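Local coordinates for glycoprotein (Chandipura virus, PDB 5MDM) that probably attaches the virus to host receptors and, once endosomal acid changes its shape, triggers fusion of the viral and endosomal membranes as a class III fusion glycoprotein, at residues Phe57-Ala62 and Leu125-Thr130; Lys63-Cys68 and Val119-Phe124; Gly48-Lys53 and Gly179-Pro184. All coordinates share one frame; numbering follows the deposited sequence.

Contact 1 of 3, residues Phe57-Ala62 and Leu125-Thr130; sequences FLCHAA and LVIMIT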
loop_
_atom_site.group_PDB
_atom_site.type_symbol
_atom_site.label_atom_id
_atom_site.label_comp_id
_atom_site.label_asym_id
_atom_site.label_seq_id
_atom_site.Cartn_x
_atom_site.Cartn_y
_atom_site.Cartn_z
ATOM N N PHE A 57 -26.932 -1.909 -15.714
ATOM C CA PHE A 57 -27.342 -1.267 -16.941
ATOM C C PHE A 57 -28.609 -0.484 -16.677
ATOM O O PHE A 57 -29.528 -0.974 -16.019
ATOM C CB PHE A 57 -27.608 -2.308 -18.025
ATOM C CG PHE A 57 -26.396 -3.094 -18.418
ATOM C CD1 PHE A 57 -26.236 -4.400 -17.995
ATOM C CD2 PHE A 57 -25.412 -2.522 -19.203
ATOM C CE1 PHE A 57 -25.123 -5.126 -18.361
ATOM C CE2 PHE A 57 -24.296 -3.241 -19.568
ATOM C CZ PHE A 57 -24.150 -4.545 -19.145
ATOM N N LEU A 58 -28.646 0.743 -17.176
ATOM C CA LEU A 58 -29.873 1.514 -17.193
ATOM C C LEU A 58 -30.601 1.204 -18.488
ATOM O O LEU A 58 -30.113 1.505 -19.581
ATOM C CB LEU A 58 -29.587 3.010 -17.060
ATOM C CG LEU A 58 -29.368 3.516 -15.631
ATOM C CD1 LEU A 58 -28.865 4.950 -15.636
ATOM C CD2 LEU A 58 -30.652 3.401 -14.819
ATOM N N CYS A 59 -31.752 0.557 -18.347
ATOM C CA CYS A 59 -32.601 0.213 -19.474
ATOM C C CYS A 59 -33.613 1.335 -19.696
ATOM O O CYS A 59 -34.578 1.474 -18.938
ATOM C CB CYS A 59 -33.312 -1.116 -19.198
ATOM S SG CYS A 59 -34.251 -1.807 -20.584
ATOM N N HIS A 60 -33.371 2.149 -20.720
ATOM C CA HIS A 60 -34.268 3.245 -21.068
ATOM C C HIS A 60 -35.234 2.823 -22.168
ATOM O O HIS A 60 -34.841 2.165 -23.122
ATOM C CB HIS A 60 -33.471 4.464 -21.536
ATOM C CG HIS A 60 -34.305 5.499 -22.225
ATOM N ND1 HIS A 60 -34.969 6.496 -21.544
ATOM C CD2 HIS A 60 -34.594 5.683 -23.536
ATOM C CE1 HIS A 60 -35.624 7.254 -22.406
ATOM N NE2 HIS A 60 -35.415 6.780 -23.621
ATOM N N ALA A 61 -36.497 3.211 -22.037
ATOM C CA ALA A 61 -37.489 2.889 -23.054
ATOM C C ALA A 61 -38.234 4.136 -23.499
ATOM O O ALA A 61 -38.705 4.918 -22.671
ATOM C CB ALA A 61 -38.464 1.848 -22.537
ATOM N N ALA A 62 -38.337 4.320 -24.810
ATOM C CA ALA A 62 -39.074 5.453 -25.358
ATOM C C ALA A 62 -39.595 5.142 -26.750
ATOM O O ALA A 62 -38.847 4.689 -27.612
ATOM C CB ALA A 62 -38.198 6.698 -25.389
ATOM N N LEU A 125 -40.589 1.331 -30.757
ATOM C CA LEU A 125 -40.174 1.269 -29.355
ATOM C C LEU A 125 -38.657 1.124 -29.225
ATOM O O LEU A 125 -38.093 0.055 -29.465
ATOM C CB LEU A 125 -40.899 0.156 -28.596
ATOM C CG LEU A 125 -40.586 0.090 -27.097
ATOM C CD1 LEU A 125 -40.532 1.486 -26.489
ATOM C CD2 LEU A 125 -41.616 -0.761 -26.368
ATOM N N VAL A 126 -38.013 2.215 -28.832
ATOM C CA VAL A 126 -36.560 2.290 -28.774
ATOM C C VAL A 126 -36.030 2.090 -27.358
ATOM O O VAL A 126 -36.428 2.799 -26.428
ATOM C CB VAL A 126 -36.063 3.650 -29.307
ATOM C CG1 VAL A 126 -34.585 3.844 -28.995
ATOM C CG2 VAL A 126 -36.326 3.763 -30.806
ATOM N N ILE A 127 -35.132 1.119 -27.202
ATOM C CA ILE A 127 -34.478 0.878 -25.921
ATOM C C ILE A 127 -33.016 1.314 -25.961
ATOM O O ILE A 127 -32.292 0.989 -26.900
ATOM C CB ILE A 127 -34.533 -0.602 -25.510
ATOM C CG1 ILE A 127 -35.947 -1.161 -25.663
ATOM C CG2 ILE A 127 -34.063 -0.759 -24.074
ATOM C CD1 ILE A 127 -36.901 -0.705 -24.586
ATOM N N MET A 128 -32.593 2.050 -24.938
ATOM C CA MET A 128 -31.215 2.523 -24.835
ATOM C C MET A 128 -30.568 2.006 -23.551
ATOM O O MET A 128 -31.050 2.276 -22.450
ATOM C CB MET A 128 -31.171 4.053 -24.872
ATOM C CG MET A 128 -31.952 4.663 -26.029
ATOM S SD MET A 128 -32.103 6.458 -25.928
ATOM C CE MET A 128 -33.459 6.755 -27.066
ATOM N N ILE A 129 -29.476 1.262 -23.703
ATOM C CA ILE A 129 -28.797 0.637 -22.570
ATOM C C ILE A 129 -27.556 1.417 -22.155
ATOM O O ILE A 129 -26.537 1.389 -22.843
ATOM C CB ILE A 129 -28.385 -0.812 -22.900
ATOM C CG1 ILE A 129 -29.622 -1.675 -23.152
ATOM C CG2 ILE A 129 -27.554 -1.400 -21.775
ATOM C CD1 ILE A 129 -30.517 -1.821 -21.942
ATOM N N THR A 130 -27.645 2.110 -21.025
ATOM C CA THR A 130 -26.514 2.882 -20.516
ATOM C C THR A 130 -25.936 2.239 -19.263
ATOM O O THR A 130 -26.514 2.362 -18.187
ATOM C CB THR A 130 -26.921 4.327 -20.173
ATOM O OG1 THR A 130 -27.440 4.971 -21.342
ATOM C CG2 THR A 130 -25.726 5.113 -19.659
#
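The His60 imidazole and the Met128 side chain lie side by side and point the same way, with SD of Met128 3.5 Å from CD2 of His60. The sulfur sits oblique to the ring, 4.3 Å from its centroid, and CE continues past CD2 and NE2. With CG of His60 anti to the backbone N (chi1 166°), the ring is brought alongside the Met128 chain; ND1 makes a weak hydrogen bond to OG of Ser164. The Phe57 ring also meets its neighbour obliquely: CG2 of Ile129 comes to 3.5 Å from CD2 of Phe57, and Leu96 of helix 89-101 touches the same side chain.

On the face that carries Cys59 and Ala61, CG2 of Ile127 packs 3.6 Å from SG of Cys59, and CD1 of Ile127 lies 3.6 Å from CB of Ala61. This face is turned to helix 89-101, to which Cys59 is tied by a disulfide with Cys92.

Six backbone hydrogen bonds pair Leu58 with Thr130, His60 with Met128 and Ala62 with Val126. The arrangement is a regular antiparallel pair in the elongated fusion domain of class III glycoproteins; here it sets His60, probably a pH sensor of the pre-fusion state, beside Met128, a site of vimentin interaction.

Contact 2 of 3, residues Lys63-Cys68 and Val119-Phe124; sequences KWVTTC and VTDSEF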
loop_
_atom_site.group_PDB
_atom_site.type_symbol
_atom_site.label_atom_id
_atom_site.label_comp_id
_atom_site.label_asym_id
_atom_site.label_seq_id
_atom_site.Cartn_x
_atom_site.Cartn_y
_atom_site.Cartn_z
ATOM N N LYS A 63 -40.884 5.384 -26.964
ATOM C CA LYS A 63 -41.475 5.237 -28.288
ATOM C C LYS A 63 -41.138 6.442 -29.162
ATOM O O LYS A 63 -41.396 7.580 -28.789
ATOM C CB LYS A 63 -42.992 5.038 -28.189
ATOM C CG LYS A 63 -43.386 3.648 -27.701
ATOM C CD LYS A 63 -44.893 3.463 -27.597
ATOM C CE LYS A 63 -45.484 4.296 -26.473
ATOM N NZ LYS A 63 -46.934 4.010 -26.282
ATOM N N TRP A 64 -40.534 6.189 -30.316
ATOM C CA TRP A 64 -40.290 7.241 -31.290
ATOM C C TRP A 64 -41.449 7.249 -32.280
ATOM O O TRP A 64 -41.660 6.282 -33.012
ATOM C CB TRP A 64 -38.959 7.029 -32.013
ATOM C CG TRP A 64 -37.745 7.168 -31.130
ATOM C CD1 TRP A 64 -37.638 6.814 -29.816
ATOM C CD2 TRP A 64 -36.472 7.710 -31.502
ATOM N NE1 TRP A 64 -36.378 7.095 -29.351
ATOM C CE2 TRP A 64 -35.642 7.647 -30.366
ATOM C CE3 TRP A 64 -35.954 8.242 -32.687
ATOM C CZ2 TRP A 64 -34.324 8.094 -30.380
ATOM C CZ3 TRP A 64 -34.645 8.685 -32.697
ATOM C CH2 TRP A 64 -33.846 8.607 -31.553
ATOM N N VAL A 65 -42.204 8.343 -32.284
ATOM C CA VAL A 65 -43.449 8.419 -33.035
ATOM C C VAL A 65 -43.378 9.375 -34.223
ATOM O O VAL A 65 -43.136 10.574 -34.062
ATOM C CB VAL A 65 -44.617 8.846 -32.123
ATOM C CG1 VAL A 65 -45.890 9.010 -32.933
ATOM C CG2 VAL A 65 -44.813 7.832 -31.008
ATOM N N THR A 66 -43.589 8.823 -35.415
ATOM C CA THR A 66 -43.747 9.614 -36.629
ATOM C C THR A 66 -45.231 9.770 -36.920
ATOM O O THR A 66 -45.929 8.787 -37.180
ATOM C CB THR A 66 -43.075 8.940 -37.837
ATOM O OG1 THR A 66 -41.662 8.858 -37.616
ATOM C CG2 THR A 66 -43.335 9.738 -39.101
ATOM N N THR A 67 -45.713 11.008 -36.867
ATOM C CA THR A 67 -47.134 11.281 -37.037
ATOM C C THR A 67 -47.428 11.974 -38.361
ATOM O O THR A 67 -46.814 12.991 -38.689
ATOM C CB THR A 67 -47.686 12.145 -35.883
ATOM O OG1 THR A 67 -47.369 11.532 -34.625
ATOM C CG2 THR A 67 -49.194 12.296 -36.005
ATOM N N CYS A 68 -48.369 11.414 -39.115
ATOM C CA CYS A 68 -48.791 11.991 -40.387
ATOM C C CYS A 68 -50.164 12.638 -40.258
ATOM O O CYS A 68 -51.144 11.975 -39.917
ATOM C CB CYS A 68 -48.821 10.916 -41.477
ATOM S SG CYS A 68 -49.349 11.504 -43.106
ATOM N N VAL A 119 -55.579 11.630 -38.873
ATOM C CA VAL A 119 -54.204 11.768 -38.406
ATOM C C VAL A 119 -53.753 10.519 -37.637
ATOM O O VAL A 119 -54.032 10.359 -36.446
ATOM C CB VAL A 119 -54.008 13.068 -37.576
ATOM C CG1 VAL A 119 -55.114 13.229 -36.531
ATOM C CG2 VAL A 119 -52.621 13.109 -36.945
ATOM N N THR A 120 -53.071 9.623 -38.343
ATOM C CA THR A 120 -52.580 8.385 -37.747
ATOM C C THR A 120 -51.062 8.406 -37.678
ATOM O O THR A 120 -50.400 9.027 -38.509
ATOM C CB THR A 120 -53.028 7.149 -38.551
ATOM O OG1 THR A 120 -52.511 7.229 -39.885
ATOM C CG2 THR A 120 -54.549 7.065 -38.604
ATOM N N ASP A 121 -50.508 7.724 -36.683
ATOM C CA ASP A 121 -49.062 7.711 -36.493
ATOM C C ASP A 121 -48.477 6.303 -36.383
ATOM O O ASP A 121 -49.168 5.352 -36.009
ATOM C CB ASP A 121 -48.669 8.548 -35.270
ATOM C CG ASP A 121 -49.449 8.169 -34.026
ATOM O OD1 ASP A 121 -49.602 9.033 -33.136
ATOM O OD2 ASP A 121 -49.909 7.011 -33.941
ATOM N N SER A 122 -47.197 6.185 -36.724
ATOM C CA SER A 122 -46.471 4.930 -36.583
ATOM C C SER A 122 -45.369 5.114 -35.548
ATOM O O SER A 122 -44.811 6.202 -35.415
ATOM C CB SER A 122 -45.883 4.489 -37.928
ATOM O OG SER A 122 -45.081 5.508 -38.504
ATOM N N GLU A 123 -45.054 4.059 -34.807
ATOM C CA GLU A 123 -44.101 4.186 -33.709
ATOM C C GLU A 123 -43.094 3.039 -33.611
ATOM O O GLU A 123 -43.397 1.891 -33.946
ATOM C CB GLU A 123 -44.842 4.357 -32.379
ATOM C CG GLU A 123 -45.867 3.277 -32.109
ATOM C CD GLU A 123 -46.644 3.503 -30.828
ATOM O OE1 GLU A 123 -46.531 4.604 -30.250
ATOM O OE2 GLU A 123 -47.372 2.579 -30.403
ATOM N N PHE A 124 -41.896 3.382 -33.138
ATOM C CA PHE A 124 -40.798 2.441 -32.929
ATOM C C PHE A 124 -40.406 2.448 -31.458
ATOM O O PHE A 124 -39.925 3.462 -30.963
ATOM C CB PHE A 124 -39.573 2.889 -33.734
ATOM C CG PHE A 124 -39.273 2.032 -34.931
ATOM C CD1 PHE A 124 -39.796 0.755 -35.045
ATOM C CD2 PHE A 124 -38.452 2.508 -35.941
ATOM C CE1 PHE A 124 -39.509 -0.030 -36.150
ATOM C CE2 PHE A 124 -38.165 1.731 -37.047
ATOM C CZ PHE A 124 -38.694 0.460 -37.151
#
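The backbones of Trp64 and Phe124 form a hydrogen-bonded antiparallel pair, N of each donating to O of the other. Thr66 and Ser122 repeat the pattern; N of Thr66 approaches O of Ser122 at 2.9 Å, nearly along the C=O axis. Farther on, N of Cys68 reaches O of Thr120 at 3.2 Å. Between these pairs CA-H groups also point at carbonyl oxygens, CA of Glu123 lying 3.3 Å from O of Trp64.

Side-chain packing lies on the face with Val65 and Thr67. Val65 spreads its two methyls: CG1, anti to the backbone N (chi1 176°), lies 3.7 Å from CB of Asp121, and CG2 runs beside Glu123. Thr67 uses both branches, OG1 against CB of Asp121 and CG2 at 3.6 Å from CG2 of Val119.

These segments belong to two long antiparallel strands, 56-69 and 120-131, which run out through the elongated fusion domain; strand 77-85 hydrogen-bonds the other edge of 63-68.

The charged pair is looser. Lys63 and Glu123 lie side by side, and OE1 of Glu123 meets the aliphatic part of the lysine, 3.3 Å from CD of Lys63, while NZ of Lys63 stays 4.0 Å from OE1 of Glu123, too far for a salt bridge.

On the face with Trp64, Thr66 and Ser122, the hydroxyls turn to a neighbouring loop: OG1 of Thr66 bonds to O of Pro110 and OG of Ser122 to O of Pro111. The Trp64 ring meets Phe109 of that loop with the planes at about 55°, and Cys68 is joined to Cys114 by a disulfide.

Contact 3 of 3, residues Gly48-Lys53 and Gly179-Pro184; sequences GATPSK and GQSFTP
Thr50 turns OG1 between its own backbone N and carbonyl carbon (chi1 51°), toward Ser181; the two hydroxyls meet at 2.9 Å, OG1 of Thr50 to OG of Ser181, in a hydrogen bond that either could donate. CG2 of Thr50 also leans on the same serine oxygen.

The setting is the end of the pairing of edge strand 36-49 with strand 180-192, in a four-stranded antiparallel sheet; in vesiculovirus G proteins this part of the chain belongs to the pleckstrin-homology-like domain. The pairing frays here: strand 36-49 gives way to a short turn, and residues 51-53 form a 3-10 segment in which N of Lys53 bonds to O of Thr50. A nearly straight backbone bond still links the strands, N of Ser181 to O of Gly48 at 2.9 Å (169° at the hydrogen). Two residues along, N of Thr50 makes only a weak, bent bond to O of Gly179.

Gln180 bends at chi2 (79°), and its amide group comes back over the Gly48-Ala49 peptide. NE2 of Gln180 lies 3.1 Å from C of Gly48, while OE1 of Gln180 meets CB of Ala49 at 3.6 Å. This is packing of the amide on the backbone, since its nitrogen makes no hydrogen bond to either residue. The glutamine also touches Asp138, a vimentin interaction site whose OD2 accepts a hydrogen bond from N of Gly179, so Gly179 is held against the loop that carries Asp138.

Beyond the turn Lys53 reaches back over Gly179, and NZ of Lys53 hydrogen-bonds O of Gln180 at 3.1 Å from above the carbonyl plane.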
loop_
_atom_site.group_PDB
_atom_site.type_symbol
_atom_site.label_atom_id
_atom_site.label_comp_id
_atom_site.label_asym_id
_atom_site.label_seq_id
_atom_site.Cartn_x
_atom_site.Cartn_y
_atom_site.Cartn_z
ATOM N N GLY A 48 -12.587 -9.685 0.053
ATOM C CA GLY A 48 -12.469 -8.420 -0.641
ATOM C C GLY A 48 -13.710 -8.014 -1.399
ATOM O O GLY A 48 -14.519 -8.853 -1.809
ATOM N N ALA A 49 -13.859 -6.707 -1.581
ATOM C CA ALA A 49 -14.953 -6.178 -2.371
ATOM C C ALA A 49 -14.572 -6.229 -3.834
ATOM O O ALA A 49 -13.552 -5.685 -4.242
ATOM C CB ALA A 49 -15.266 -4.761 -1.962
ATOM N N THR A 50 -15.384 -6.904 -4.621
ATOM C CA THR A 50 -15.181 -6.894 -6.055
ATOM C C THR A 50 -16.343 -6.151 -6.701
ATOM O O THR A 50 -17.437 -6.697 -6.826
ATOM C CB THR A 50 -15.053 -8.315 -6.602
ATOM O OG1 THR A 50 -16.157 -9.098 -6.141
ATOM C CG2 THR A 50 -13.757 -8.949 -6.107
ATOM N N PRO A 51 -16.102 -4.891 -7.107
ATOM C CA PRO A 51 -17.134 -3.939 -7.537
ATOM C C PRO A 51 -17.948 -4.436 -8.723
ATOM O O PRO A 51 -19.106 -4.051 -8.875
ATOM C CB PRO A 51 -16.322 -2.706 -7.943
ATOM C CG PRO A 51 -15.020 -2.854 -7.228
ATOM C CD PRO A 51 -14.753 -4.319 -7.232
ATOM N N SER A 52 -17.349 -5.291 -9.546
ATOM C CA SER A 52 -18.030 -5.836 -10.713
ATOM C C SER A 52 -19.294 -6.609 -10.339
ATOM O O SER A 52 -20.182 -6.800 -11.170
ATOM C CB SER A 52 -17.081 -6.724 -11.517
ATOM O OG SER A 52 -16.528 -7.744 -10.705
ATOM N N LYS A 53 -19.379 -7.042 -9.084
ATOM C CA LYS A 53 -20.558 -7.752 -8.602
ATOM C C LYS A 53 -21.784 -6.845 -8.510
ATOM O O LYS A 53 -22.884 -7.308 -8.212
ATOM C CB LYS A 53 -20.287 -8.416 -7.249
ATOM C CG LYS A 53 -19.570 -9.753 -7.350
ATOM C CD LYS A 53 -19.666 -10.528 -6.055
ATOM C CE LYS A 53 -19.221 -11.963 -6.243
ATOM N NZ LYS A 53 -19.375 -12.759 -4.992
ATOM N N GLY A 179 -21.648 -7.494 -2.673
ATOM C CA GLY A 179 -20.549 -6.860 -3.367
ATOM C C GLY A 179 -19.223 -7.386 -2.862
ATOM O O GLY A 179 -18.205 -6.702 -2.928
ATOM N N GLN A 180 -19.236 -8.616 -2.365
ATOM C CA GLN A 180 -18.081 -9.179 -1.684
ATOM C C GLN A 180 -17.786 -10.599 -2.159
ATOM O O GLN A 180 -18.699 -11.414 -2.325
ATOM C CB GLN A 180 -18.339 -9.182 -0.179
ATOM C CG GLN A 180 -17.090 -9.208 0.658
ATOM C CD GLN A 180 -16.441 -7.849 0.751
ATOM O OE1 GLN A 180 -17.023 -6.840 0.336
ATOM N NE2 GLN A 180 -15.230 -7.808 1.301
ATOM N N SER A 181 -16.509 -10.893 -2.374
ATOM C CA SER A 181 -16.087 -12.246 -2.715
ATOM C C SER A 181 -15.707 -13.025 -1.463
ATOM O O SER A 181 -15.222 -12.452 -0.490
ATOM C CB SER A 181 -14.910 -12.210 -3.681
ATOM O OG SER A 181 -15.260 -11.504 -4.854
ATOM N N PHE A 182 -15.929 -14.333 -1.490
ATOM C CA PHE A 182 -15.644 -15.171 -0.332
ATOM C C PHE A 182 -14.646 -16.273 -0.644
ATOM O O PHE A 182 -14.215 -16.439 -1.787
ATOM C CB PHE A 182 -16.930 -15.777 0.213
ATOM C CG PHE A 182 -17.812 -14.790 0.900
ATOM C CD1 PHE A 182 -18.576 -13.898 0.169
ATOM C CD2 PHE A 182 -17.876 -14.748 2.283
ATOM C CE1 PHE A 182 -19.395 -12.982 0.799
ATOM C CE2 PHE A 182 -18.690 -13.834 2.923
ATOM C CZ PHE A 182 -19.452 -12.949 2.178
ATOM N N THR A 183 -14.265 -17.012 0.390
ATOM C CA THR A 183 -13.479 -18.222 0.209
ATOM C C THR A 183 -13.835 -19.253 1.269
ATOM O O THR A 183 -14.124 -18.905 2.420
ATOM C CB THR A 183 -11.965 -17.958 0.249
ATOM O OG1 THR A 183 -11.270 -19.166 -0.080
ATOM C CG2 THR A 183 -11.526 -17.512 1.635
ATOM N N PRO A 184 -13.836 -20.532 0.878
ATOM C CA PRO A 184 -14.057 -21.598 1.854
ATOM C C PRO A 184 -12.917 -21.633 2.864
ATOM O O PRO A 184 -11.784 -21.252 2.570
ATOM C CB PRO A 184 -14.083 -22.868 0.995
ATOM C CG PRO A 184 -13.416 -22.497 -0.273
ATOM C CD PRO A 184 -13.708 -21.048 -0.490
#

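How the contacts relate
From the N terminus, strand 36-49 ends at residues 48-53, the first half of contact 3, and the chain passes almost at once into strand 56-69. That strand supplies the first halves of contact 1 and then contact 2. After strand 77-85 and helix 89-101, the chain returns along strand 120-131, closing contact 2 first and contact 1 next. Contact 3 closes last, at 179-184, so the three loops nest without crossing. Contacts 1 and 2 are successive lengths of one strand pair and touch where Trp64 packs on Val126 and Met128; contact 3, about 28 Å from contact 1 between centres, ties strand 36-49 to strand 180-192 in a separate four-stranded antiparallel sheet, nearer the middle of the chain.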